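Local coordinates for protein DegQ (Legionella pneumophila, PDB 4YO1) that probably acts as a serine-type endopeptidase of the periplasm, belonging to the peptidase S1C family, at residues G117-S120 / E121-L124. The protein carries 1 engineered substitution. Sequence-based numbering, arbitrary orientation.
Sequences GGDS and ETDL. With CD (cadmium ion), chain D.
The carboxylate of Asp119 meets the hydroxyl and the backbone amide of Thr122 in this tight reversal. One oxygen, Asp119 OD2, takes two bonds: the hydroxyl Thr122 OG1 donates to it at 2.6 Å, on the anti side and near the carboxylate plane, while the amide Thr122 N reaches the same OD2 at 3.3 Å from well above that plane. A chi1 of 175°, with CG anti to the backbone N, brings OD2 of Asp119 to Thr122, the two side chains crossing at about a right angle, and the two bonds would restrain the rotation of the carboxylate.

Backbone bonds close the loop. Asp123 N donates to Ser120 O (2.8 Å) across a type I turn running from Ser120 to Asp123, and Asp119 and Leu124 form an antiparallel hydrogen-bonded pair, with Leu124 N 2.9 Å from Asp119 O.

On the solvent side Glu121, its chain bent at chi2 (-78°), binds a cadmium ion through OE2 at 2.3 Å. This carboxylate lies nearly parallel to that of Asp119, and the cation probably eases the proximity of the two acids.

Thr122 and Leu124 pack on helix 236-249 and on Ile234. Asp123 instead accepts from the backbone N of His93 through OD1. The arrangement is a β-hairpin connection between strands 110-119 and 124-128 of the first barrel of the trypsin-like protease domain, carrying Asp123, the predicted aspartate of the catalytic triad.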
ATOM      1  N   GLY A 117     -23.274   1.524  25.207  1.00 70.16           N
ATOM      2  CA  GLY A 117     -22.135   2.135  25.861  1.00 68.87           C
ATOM      3  C   GLY A 117     -20.927   2.149  24.950  1.00 65.54           C
ATOM      4  O   GLY A 117     -20.973   1.649  23.819  1.00 64.40           O
ATOM      5  N   GLY A 118     -19.837   2.721  25.443  1.00 61.24           N
ATOM      6  CA  GLY A 118     -18.637   2.861  24.647  1.00 57.80           C
ATOM      7  C   GLY A 118     -17.423   3.016  25.527  1.00 58.28           C
ATOM      8  O   GLY A 118     -17.539   3.349  26.705  1.00 60.58           O
ATOM      9  N   ASP A 119     -16.253   2.772  24.952  1.00 57.32           N
ATOM     10  CA  ASP A 119     -15.008   2.846  25.690  1.00 58.88           C
ATOM     11  C   ASP A 119     -14.073   3.825  24.989  1.00 61.21           C
ATOM     12  O   ASP A 119     -13.943   3.789  23.769  1.00 61.61           O
ATOM     13  CB  ASP A 119     -14.386   1.460  25.759  1.00 57.00           C
ATOM     14  CG  ASP A 119     -13.033   1.470  26.394  1.00 57.22           C
ATOM     15  OD1 ASP A 119     -12.874   2.126  27.440  1.00 59.61           O
ATOM     16  OD2 ASP A 119     -12.127   0.821  25.844  1.00 56.17           O
ATOM     17  N   SER A 120     -13.432   4.699  25.764  1.00 63.06           N
ATOM     18  CA  SER A 120     -12.602   5.777  25.214  1.00 63.34           C
ATOM     19  C   SER A 120     -11.231   5.270  24.805  1.00 60.40           C
ATOM     20  O   SER A 120     -10.795   5.452  23.667  1.00 57.84           O
ATOM     21  CB  SER A 120     -12.430   6.914  26.236  1.00 67.29           C
ATOM     22  OG  SER A 120     -13.672   7.339  26.785  1.00 70.55           O
ATOM     23  N   GLU A 121     -10.562   4.630  25.756  1.00 60.67           N
ATOM     24  CA  GLU A 121      -9.174   4.202  25.596  1.00 59.94           C
ATOM     25  C   GLU A 121      -8.925   3.266  24.400  1.00 57.35           C
ATOM     26  O   GLU A 121      -7.889   3.363  23.754  1.00 58.57           O
ATOM     27  CB  GLU A 121      -8.645   3.592  26.901  1.00 61.49           C
ATOM     28  CG  GLU A 121      -9.725   3.281  27.940  1.00 64.23           C
ATOM     29  CD  GLU A 121     -10.220   4.509  28.713  1.00 68.93           C
ATOM     30  OE1 GLU A 121      -9.441   5.099  29.498  1.00 71.93           O
ATOM     31  OE2 GLU A 121     -11.406   4.871  28.545  1.00 69.93           O
ATOM     32  N   THR A 122      -9.861   2.372  24.097  1.00 54.37           N
ATOM     33  CA  THR A 122      -9.734   1.528  22.908  1.00 50.35           C
ATOM     34  C   THR A 122     -10.459   2.137  21.703  1.00 52.99           C
ATOM     35  O   THR A 122     -10.440   1.567  20.609  1.00 52.38           O
ATOM     36  CB  THR A 122     -10.292   0.102  23.137  1.00 44.97           C
ATOM     37  OG1 THR A 122     -11.707   0.171  23.348  1.00 45.71           O
ATOM     38  CG2 THR A 122      -9.633  -0.555  24.329  1.00 42.74           C
ATOM     39  N   ASP A 123     -11.091   3.291  21.914  1.00 55.64           N
ATOM     40  CA  ASP A 123     -11.956   3.921  20.915  1.00 56.40           C
ATOM     41  C   ASP A 123     -12.999   2.951  20.384  1.00 52.89           C
ATOM     42  O   ASP A 123     -13.136   2.767  19.178  1.00 53.77           O
ATOM     43  CB  ASP A 123     -11.150   4.519  19.760  1.00 59.82           C
ATOM     44  CG  ASP A 123     -12.012   5.366  18.824  1.00 64.53           C
ATOM     45  OD1 ASP A 123     -13.075   5.855  19.268  1.00 66.67           O
ATOM     46  OD2 ASP A 123     -11.637   5.536  17.643  1.00 65.64           O
ATOM     47  N   LEU A 124     -13.736   2.331  21.289  1.00 49.22           N
ATOM     48  CA  LEU A 124     -14.752   1.382  20.882  1.00 46.27           C
ATOM     49  C   LEU A 124     -16.083   1.734  21.520  1.00 46.02           C
ATOM     50  O   LEU A 124     -16.128   2.304  22.610  1.00 46.52           O
ATOM     51  CB  LEU A 124     -14.343  -0.048  21.257  1.00 46.64           C
ATOM     52  CG  LEU A 124     -13.150  -0.652  20.507  1.00 46.48           C
ATOM     53  CD1 LEU A 124     -12.720  -1.988  21.117  1.00 45.44           C
ATOM     54  CD2 LEU A 124     -13.472  -0.813  19.025  1.00 46.50           C
TER
HETATM   55 CD    CD D 403     -12.439   4.523  30.619  1.00 91.06          CD